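Local structure of uncharacterized protein (Mycobacterium tuberculosis, 6Y56) at residues L145-H148 with K149-F153; D267-E270 with Q271-A275; R279-R282 with E283-A287. The protein is a nucleotidyltransferase toxin, MenT4, of a toxin-antitoxin system, which probably transfers nucleotides to its target, consistent with growth inhibition through inactivated tRNA acceptor stems. All coordinates share one frame; numbering follows the deposited sequence.

Contact 1 of 3, residues L145-H148 with K149-F153; sequences LPIH and KAYGF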
loop_
_atom_site.group_PDB
_atom_site.type_symbol
_atom_site.label_atom_id
_atom_site.label_comp_id
_atom_site.label_asym_id
_atom_site.label_seq_id
_atom_site.Cartn_x
_atom_site.Cartn_y
_atom_site.Cartn_z
ATOM N N LEU A 145 -8.420 13.501 10.937
ATOM C CA LEU A 145 -9.763 12.945 10.991
ATOM C C LEU A 145 -10.331 13.164 12.385
ATOM O O LEU A 145 -9.576 13.246 13.354
ATOM C CB LEU A 145 -9.738 11.440 10.678
ATOM C CG LEU A 145 -9.145 11.049 9.320
ATOM C CD1 LEU A 145 -9.230 9.534 9.128
ATOM C CD2 LEU A 145 -9.834 11.773 8.178
ATOM N N PRO A 146 -11.656 13.265 12.517
ATOM C CA PRO A 146 -12.245 13.582 13.834
ATOM C C PRO A 146 -11.827 12.663 14.976
ATOM O O PRO A 146 -11.528 13.142 16.079
ATOM C CB PRO A 146 -13.752 13.521 13.553
ATOM C CG PRO A 146 -13.867 13.935 12.124
ATOM C CD PRO A 146 -12.658 13.317 11.438
ATOM N N ILE A 147 -11.793 11.349 14.749
ATOM C CA ILE A 147 -11.478 10.435 15.835
ATOM C C ILE A 147 -10.066 10.637 16.366
ATOM O O ILE A 147 -9.789 10.272 17.508
ATOM C CB ILE A 147 -11.725 8.971 15.406
ATOM C CG1 ILE A 147 -11.859 8.050 16.630
ATOM C CG2 ILE A 147 -10.628 8.503 14.416
ATOM C CD1 ILE A 147 -12.566 6.741 16.351
ATOM N N HIS A 148 -9.163 11.227 15.576
ATOM C CA HIS A 148 -7.802 11.448 16.060
ATOM C C HIS A 148 -7.780 12.337 17.295
ATOM O O HIS A 148 -6.839 12.264 18.090
ATOM C CB HIS A 148 -6.922 12.075 14.980
ATOM C CG HIS A 148 -6.771 11.233 13.751
ATOM N ND1 HIS A 148 -6.228 11.729 12.588
ATOM C CD2 HIS A 148 -7.067 9.936 13.507
ATOM C CE1 HIS A 148 -6.198 10.774 11.676
ATOM N NE2 HIS A 148 -6.710 9.677 12.204
ATOM N N LYS A 149 -8.801 13.179 17.470
ATOM C CA LYS A 149 -8.854 14.043 18.647
ATOM C C LYS A 149 -9.000 13.255 19.941
ATOM O O LYS A 149 -8.725 13.793 21.020
ATOM C CB LYS A 149 -10.010 15.039 18.510
ATOM C CG LYS A 149 -9.833 16.045 17.385
ATOM C CD LYS A 149 -10.843 17.178 17.493
ATOM C CE LYS A 149 -12.122 16.845 16.740
ATOM N NZ LYS A 149 -13.333 16.880 17.608
ATOM N N ALA A 150 -9.413 11.997 19.867
ATOM C CA ALA A 150 -9.612 11.189 21.062
ATOM C C ALA A 150 -8.394 10.358 21.447
ATOM O O ALA A 150 -8.455 9.626 22.444
ATOM C CB ALA A 150 -10.819 10.266 20.888
ATOM N N TYR A 151 -7.294 10.452 20.694
ATOM C CA TYR A 151 -6.188 9.519 20.885
ATOM C C TYR A 151 -5.370 9.822 22.137
ATOM O O TYR A 151 -4.862 8.899 22.782
ATOM C CB TYR A 151 -5.263 9.535 19.665
ATOM C CG TYR A 151 -5.796 8.824 18.438
ATOM C CD1 TYR A 151 -7.057 8.238 18.430
ATOM C CD2 TYR A 151 -5.023 8.742 17.285
ATOM C CE1 TYR A 151 -7.537 7.583 17.296
ATOM C CE2 TYR A 151 -5.495 8.105 16.159
ATOM C CZ TYR A 151 -6.738 7.515 16.169
ATOM O OH TYR A 151 -7.187 6.874 15.035
ATOM N N GLY A 152 -5.193 11.095 22.473
ATOM C CA GLY A 152 -4.324 11.452 23.576
ATOM C C GLY A 152 -2.856 11.594 23.220
ATOM O O GLY A 152 -2.031 11.806 24.118
ATOM N N PHE A 153 -2.500 11.460 21.945
ATOM C CA PHE A 153 -1.175 11.796 21.443
ATOM C C PHE A 153 -1.365 12.366 20.048
ATOM O O PHE A 153 -2.413 12.181 19.430
ATOM C CB PHE A 153 -0.262 10.562 21.374
ATOM C CG PHE A 153 -0.886 9.393 20.670
ATOM C CD1 PHE A 153 -0.791 9.264 19.294
ATOM C CD2 PHE A 153 -1.595 8.434 21.382
ATOM C CE1 PHE A 153 -1.374 8.194 18.641
ATOM C CE2 PHE A 153 -2.182 7.356 20.730
ATOM C CZ PHE A 153 -2.071 7.243 19.361
HETATM O O HOH W 1 -4.101 12.134 17.358
HETATM O O HOH W 2 -5.287 13.500 20.591
#

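Contact 2 of 3, residues D267-E270 with Q271-A275; sequences DADE and QRWAA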
loop_
_atom_site.group_PDB
_atom_site.type_symbol
_atom_site.label_atom_id
_atom_site.label_comp_id
_atom_site.label_asym_id
_atom_site.label_seq_id
_atom_site.Cartn_x
_atom_site.Cartn_y
_atom_site.Cartn_z
ATOM N N ASP A 267 8.247 4.006 -24.747
ATOM C CA ASP A 267 9.317 4.416 -25.642
ATOM C C ASP A 267 10.160 3.205 -26.043
ATOM O O ASP A 267 9.901 2.070 -25.623
ATOM C CB ASP A 267 10.107 5.598 -25.065
ATOM C CG ASP A 267 10.896 5.253 -23.819
ATOM O OD1 ASP A 267 11.235 4.074 -23.604
ATOM O OD2 ASP A 267 11.195 6.193 -23.043
ATOM N N ALA A 268 11.186 3.443 -26.868
ATOM C CA ALA A 268 11.961 2.323 -27.393
ATOM C C ALA A 268 12.637 1.538 -26.273
ATOM O O ALA A 268 12.660 0.298 -26.300
ATOM C CB ALA A 268 12.986 2.818 -28.420
ATOM N N ASP A 269 13.182 2.236 -25.273
ATOM C CA ASP A 269 13.843 1.550 -24.165
ATOM C C ASP A 269 12.841 0.729 -23.357
ATOM O O ASP A 269 13.084 -0.446 -23.062
ATOM C CB ASP A 269 14.541 2.565 -23.260
ATOM C CG ASP A 269 15.809 3.142 -23.880
ATOM O OD1 ASP A 269 16.382 2.523 -24.805
ATOM O OD2 ASP A 269 16.233 4.226 -23.418
ATOM N N GLU A 270 11.692 1.324 -23.034
ATOM C CA GLU A 270 10.656 0.621 -22.283
ATOM C C GLU A 270 10.180 -0.624 -23.019
ATOM O O GLU A 270 9.950 -1.672 -22.400
ATOM C CB GLU A 270 9.509 1.595 -21.996
ATOM C CG GLU A 270 9.913 2.620 -20.935
ATOM C CD GLU A 270 9.094 3.896 -20.924
ATOM O OE1 GLU A 270 8.193 4.080 -21.772
ATOM O OE2 GLU A 270 9.361 4.742 -20.042
ATOM N N GLN A 271 10.035 -0.533 -24.345
ATOM C CA GLN A 271 9.601 -1.691 -25.121
ATOM C C GLN A 271 10.628 -2.811 -25.083
ATOM O O GLN A 271 10.263 -3.993 -25.065
ATOM C CB GLN A 271 9.317 -1.268 -26.559
ATOM C CG GLN A 271 8.100 -0.379 -26.671
ATOM C CD GLN A 271 7.735 -0.065 -28.105
ATOM O OE1 GLN A 271 7.871 -0.910 -29.002
ATOM N NE2 GLN A 271 7.252 1.153 -28.334
ATOM N N ARG A 272 11.914 -2.463 -25.085
ATOM C CA ARG A 272 12.960 -3.466 -24.935
ATOM C C ARG A 272 12.909 -4.100 -23.548
ATOM O O ARG A 272 12.965 -5.332 -23.407
ATOM C CB ARG A 272 14.317 -2.810 -25.186
ATOM C CG ARG A 272 15.505 -3.743 -25.049
ATOM C CD ARG A 272 16.799 -3.118 -25.599
ATOM N NE ARG A 272 17.289 -2.038 -24.755
ATOM C CZ ARG A 272 17.093 -0.750 -25.008
ATOM N NH1 ARG A 272 16.421 -0.378 -26.089
ATOM N NH2 ARG A 272 17.568 0.168 -24.178
ATOM N N TRP A 273 12.787 -3.272 -22.507
ATOM C CA TRP A 273 12.822 -3.801 -21.150
ATOM C C TRP A 273 11.600 -4.643 -20.844
ATOM O O TRP A 273 11.676 -5.550 -20.005
ATOM C CB TRP A 273 12.970 -2.659 -20.151
ATOM C CG TRP A 273 14.237 -1.906 -20.360
ATOM C CD1 TRP A 273 15.398 -2.392 -20.878
ATOM C CD2 TRP A 273 14.465 -0.528 -20.073
ATOM N NE1 TRP A 273 16.347 -1.392 -20.936
ATOM C CE2 TRP A 273 15.790 -0.234 -20.455
ATOM C CE3 TRP A 273 13.668 0.497 -19.548
ATOM C CZ2 TRP A 273 16.344 1.039 -20.304
ATOM C CZ3 TRP A 273 14.216 1.760 -19.403
ATOM C CH2 TRP A 273 15.544 2.017 -19.779
ATOM N N ALA A 274 10.480 -4.371 -21.522
ATOM C CA ALA A 274 9.245 -5.125 -21.332
ATOM C C ALA A 274 9.423 -6.616 -21.599
ATOM O O ALA A 274 8.573 -7.412 -21.187
ATOM C CB ALA A 274 8.133 -4.543 -22.215
ATOM N N ALA A 275 10.497 -7.012 -22.279
ATOM C CA ALA A 275 10.782 -8.428 -22.454
ATOM C C ALA A 275 11.065 -9.147 -21.136
ATOM O O ALA A 275 10.979 -10.377 -21.083
ATOM C CB ALA A 275 11.965 -8.586 -23.412
#

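Contact 3 of 3, residues R279-R282 with E283-A287; sequences RHRR and EVENA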
loop_
_atom_site.group_PDB
_atom_site.type_symbol
_atom_site.label_atom_id
_atom_site.label_comp_id
_atom_site.label_asym_id
_atom_site.label_seq_id
_atom_site.Cartn_x
_atom_site.Cartn_y
_atom_site.Cartn_z
ATOM N N ARG A 279 19.281 -10.117 -19.523
ATOM C CA ARG A 279 20.376 -9.454 -20.222
ATOM C C ARG A 279 20.298 -7.938 -20.132
ATOM O O ARG A 279 21.303 -7.266 -20.383
ATOM C CB ARG A 279 20.432 -9.876 -21.689
ATOM C CG ARG A 279 19.240 -9.436 -22.520
ATOM C CD ARG A 279 19.266 -10.100 -23.889
ATOM N NE ARG A 279 19.053 -9.138 -24.965
ATOM C CZ ARG A 279 17.890 -8.962 -25.586
ATOM N NH1 ARG A 279 16.840 -9.693 -25.240
ATOM N NH2 ARG A 279 17.778 -8.059 -26.554
ATOM N N HIS A 280 19.139 -7.384 -19.782
ATOM C CA HIS A 280 18.977 -5.943 -19.670
ATOM C C HIS A 280 19.200 -5.417 -18.261
ATOM O O HIS A 280 18.922 -4.238 -18.014
ATOM C CB HIS A 280 17.605 -5.507 -20.203
ATOM C CG HIS A 280 17.378 -5.850 -21.640
ATOM N ND1 HIS A 280 16.263 -6.535 -22.071
ATOM C CD2 HIS A 280 18.125 -5.611 -22.744
ATOM C CE1 HIS A 280 16.329 -6.700 -23.382
ATOM N NE2 HIS A 280 17.448 -6.148 -23.814
ATOM N N ARG A 281 19.732 -6.239 -17.347
ATOM C CA ARG A 281 19.845 -5.832 -15.949
ATOM C C ARG A 281 20.605 -4.521 -15.793
ATOM O O ARG A 281 20.183 -3.639 -15.041
ATOM C CB ARG A 281 20.517 -6.918 -15.114
ATOM C CG ARG A 281 20.649 -6.508 -13.651
ATOM C CD ARG A 281 21.168 -7.636 -12.770
ATOM N NE ARG A 281 20.355 -8.843 -12.872
ATOM C CZ ARG A 281 19.280 -9.088 -12.135
ATOM N NH1 ARG A 281 18.872 -8.208 -11.235
ATOM N NH2 ARG A 281 18.608 -10.222 -12.303
ATOM N N ARG A 282 21.742 -4.385 -16.479
ATOM C CA ARG A 282 22.541 -3.168 -16.347
ATOM C C ARG A 282 21.789 -1.944 -16.861
ATOM O O ARG A 282 21.859 -0.867 -16.258
ATOM C CB ARG A 282 23.872 -3.335 -17.080
ATOM C CG ARG A 282 24.806 -2.142 -16.950
ATOM C CD ARG A 282 25.216 -1.917 -15.508
ATOM N NE ARG A 282 24.482 -0.816 -14.895
ATOM C CZ ARG A 282 24.518 -0.526 -13.599
ATOM N NH1 ARG A 282 25.254 -1.262 -12.775
ATOM N NH2 ARG A 282 23.820 0.499 -13.122
ATOM N N GLU A 283 21.068 -2.090 -17.971
ATOM C CA GLU A 283 20.265 -0.977 -18.480
ATOM C C GLU A 283 19.178 -0.588 -17.485
ATOM O O GLU A 283 18.904 0.603 -17.283
ATOM C CB GLU A 283 19.630 -1.355 -19.813
ATOM C CG GLU A 283 20.642 -1.701 -20.895
ATOM C CD GLU A 283 20.002 -2.077 -22.214
ATOM O OE1 GLU A 283 18.775 -1.929 -22.369
ATOM O OE2 GLU A 283 20.747 -2.522 -23.116
ATOM N N VAL A 284 18.543 -1.582 -16.861
ATOM C CA VAL A 284 17.496 -1.317 -15.881
ATOM C C VAL A 284 18.081 -0.657 -14.637
ATOM O O VAL A 284 17.513 0.306 -14.104
ATOM C CB VAL A 284 16.736 -2.625 -15.577
ATOM C CG1 VAL A 284 15.852 -2.487 -14.341
ATOM C CG2 VAL A 284 15.906 -3.052 -16.793
ATOM N N GLU A 285 19.231 -1.149 -14.162
ATOM C CA GLU A 285 19.901 -0.505 -13.037
ATOM C C GLU A 285 20.237 0.944 -13.359
ATOM O O GLU A 285 20.053 1.833 -12.519
ATOM C CB GLU A 285 21.170 -1.274 -12.680
ATOM C CG GLU A 285 20.902 -2.668 -12.141
ATOM C CD GLU A 285 22.172 -3.459 -11.875
ATOM O OE1 GLU A 285 23.250 -3.064 -12.374
ATOM O OE2 GLU A 285 22.088 -4.480 -11.165
ATOM N N ASN A 286 20.717 1.199 -14.577
ATOM C CA ASN A 286 21.039 2.567 -14.976
ATOM C C ASN A 286 19.789 3.432 -15.057
ATOM O O ASN A 286 19.816 4.606 -14.669
ATOM C CB ASN A 286 21.776 2.577 -16.317
ATOM C CG ASN A 286 23.240 2.162 -16.193
ATOM O OD1 ASN A 286 23.804 2.137 -15.104
ATOM N ND2 ASN A 286 23.851 1.840 -17.319
ATOM N N ALA A 287 18.686 2.874 -15.564
ATOM C CA ALA A 287 17.434 3.623 -15.642
ATOM C C ALA A 287 16.913 3.967 -14.255
ATOM O O ALA A 287 16.374 5.062 -14.042
ATOM C CB ALA A 287 16.391 2.822 -16.420
HETATM O O HOH W 3 21.948 -4.511 -19.660
HETATM O O HOH W 4 19.624 -5.329 -10.481
#

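Contact 1 of 3, residues L145-H148 with K149-F153
The carbonyl oxygen of His148 is gripped by the backbone and by water: Tyr151 N donates to His148 O at 3.2 Å, and a water bridges His148 O to Phe153 O, giving a proton to each. A second water accepts from Gly152 N and also reaches His148 O, so solvent ties the end of the turn to the chain that leaves it. Earlier bonds have the same i to i+3 spacing. Lys149 N reaches Pro146 O at 3.1 Å and Ala150 N reaches Ile147 O at 2.9 Å, the pattern of a 3-10 helix.

Among the side chains, the Tyr151 ring does most of the touching. Its CG lies anti to its own carbonyl carbon (chi1 -75°), which folds the ring back over the turn. His148 CA sits squarely over one face, 3.8 Å from the centroid of the Tyr151 ring, a CH-pi contact. The imidazole runs alongside the phenol with the planes at 46°, and His148 CD2 comes within 3.4 Å of Tyr151 OH, which lies near the imidazole plane at its edge. Ile147 CG2 adds apolar contact at 4.3 Å from Tyr151 CE1.

The hydroxyl of Tyr151 is hydrogen-bonded to Asp29 of helix 19-38, whose Val26 also touches the Tyr151 side chain. Ile147 packs on Leu7 and His11 of helix 5-11, so this short turn, in the connection between strands 138-141 and 157-160, rests against both N-terminal helices.

Contact 2 of 3, residues D267-E270 with Q271-A275
Behind the N-cap Asp267 the backbone winds into a short helix, with i to i+4 bonds such as Gln271 N to Asp267 O and Trp273 N to Asp269 O, both 2.9 Å. Asp269 meets two side chains of the following turn at once. Its OD1 takes a salt-bridge hydrogen bond from Arg272 NH2 at 2.7 Å, while a weak one from NH1 comes to the same oxygen. The oxygen lies in the guanidinium plane, at the edge, but the arginine approaches it from above the carboxylate plane; the two flat groups stand 84° apart. Arg272 bends at chi3 (71°), which brings its guanidinium back along the helix beside the aspartate.

The methylene of the same Asp269 lies over the indole of Trp273, its CB 3.8 Å from the centroid of the six-membered ring in a CH-pi contact. Asp269 O sits over that indole too, nearer its CG and CD2.

At the start of the helix, Asp267 and Glu270 form a capping box: Glu270 N donates to Asp267 OD1 at 2.8 Å, and Asp267 N returns the bond to Glu270 OE1 at 3.0 Å. These bonds occupy backbone N-H groups of the first turn and hold both carboxylates in place. Their other oxygens, Asp267 OD2 and Glu270 OE2, form salt bridges to Arg201, tying the box to helix 196-212. Trp273 packs on Val204 and Leu205 of that helix, while its NE1 probably donates to Glu283.

Contact 3 of 3, residues R279-R282 with E283-A287
Arg282 and Glu285 cross at about a right angle on one side of helix 281-292, guanidinium and carboxylate planes 70° apart. Glu285 OE1 comes over the guanidinium face, 2.7 Å from Arg282 NH1, so the salt bridge is one of charge alone, with no N-H aimed at the oxygen. Glu285 CB lies over that group as well, 3.2 Å from Arg282 NH2. Asn286 takes the edge instead: its OD1 lies near the guanidinium plane, 2.6 Å from Arg282 NH2, in a weak, bent hydrogen bond. Bends at chi2 (63°) and chi3 turn the Arg282 chain along the helix to meet both partners.

Arg281 leaves the helix by another path, crossing Glu285 obliquely. Its CG passes 3.5 Å from Glu285 OE2, and a water links this oxygen to Arg281 NH1. NH2 of Arg281 makes salt bridges to Glu278 and Asp213. At the N-cap position, the His280 ring is set oblique to the carboxylate of Glu283, their planes 39° apart; Glu283 OE1 pairs with Arg272 of the preceding helix.

The carboxylate of Glu285 thus lies between two guanidinium groups, against that of Arg282 and joined to that of Arg281 by a water, and their positive charges would probably favour its ionised form. Because Arg282 relies on a charge contact over its face and a bent bond at its edge, its hold is more electrostatic than directional.

Overall arrangement
Contacts 2 and 3 belong together: their centres are about 11 Å apart, and they lie on successive helices, 268-273 and 281-292, that both pack on helix 196-212. Glu283 of contact 3 joins the two helices, and the indole of Trp273 also covers Ala287. Contact 1 stands apart, about 48 Å from contact 2 between centres and across the middle of the chain, against helices 5-11 and 19-38. All three are partly buried, none wholly core. Aromatic packing and water-bound carbonyls mark the 3-10 turn of contact 1, whereas contacts 2 and 3 are built on charged pairs, some at the surface and some, such as Glu270 with Arg201, buried, beside the inward-packed Trp273 and Val284.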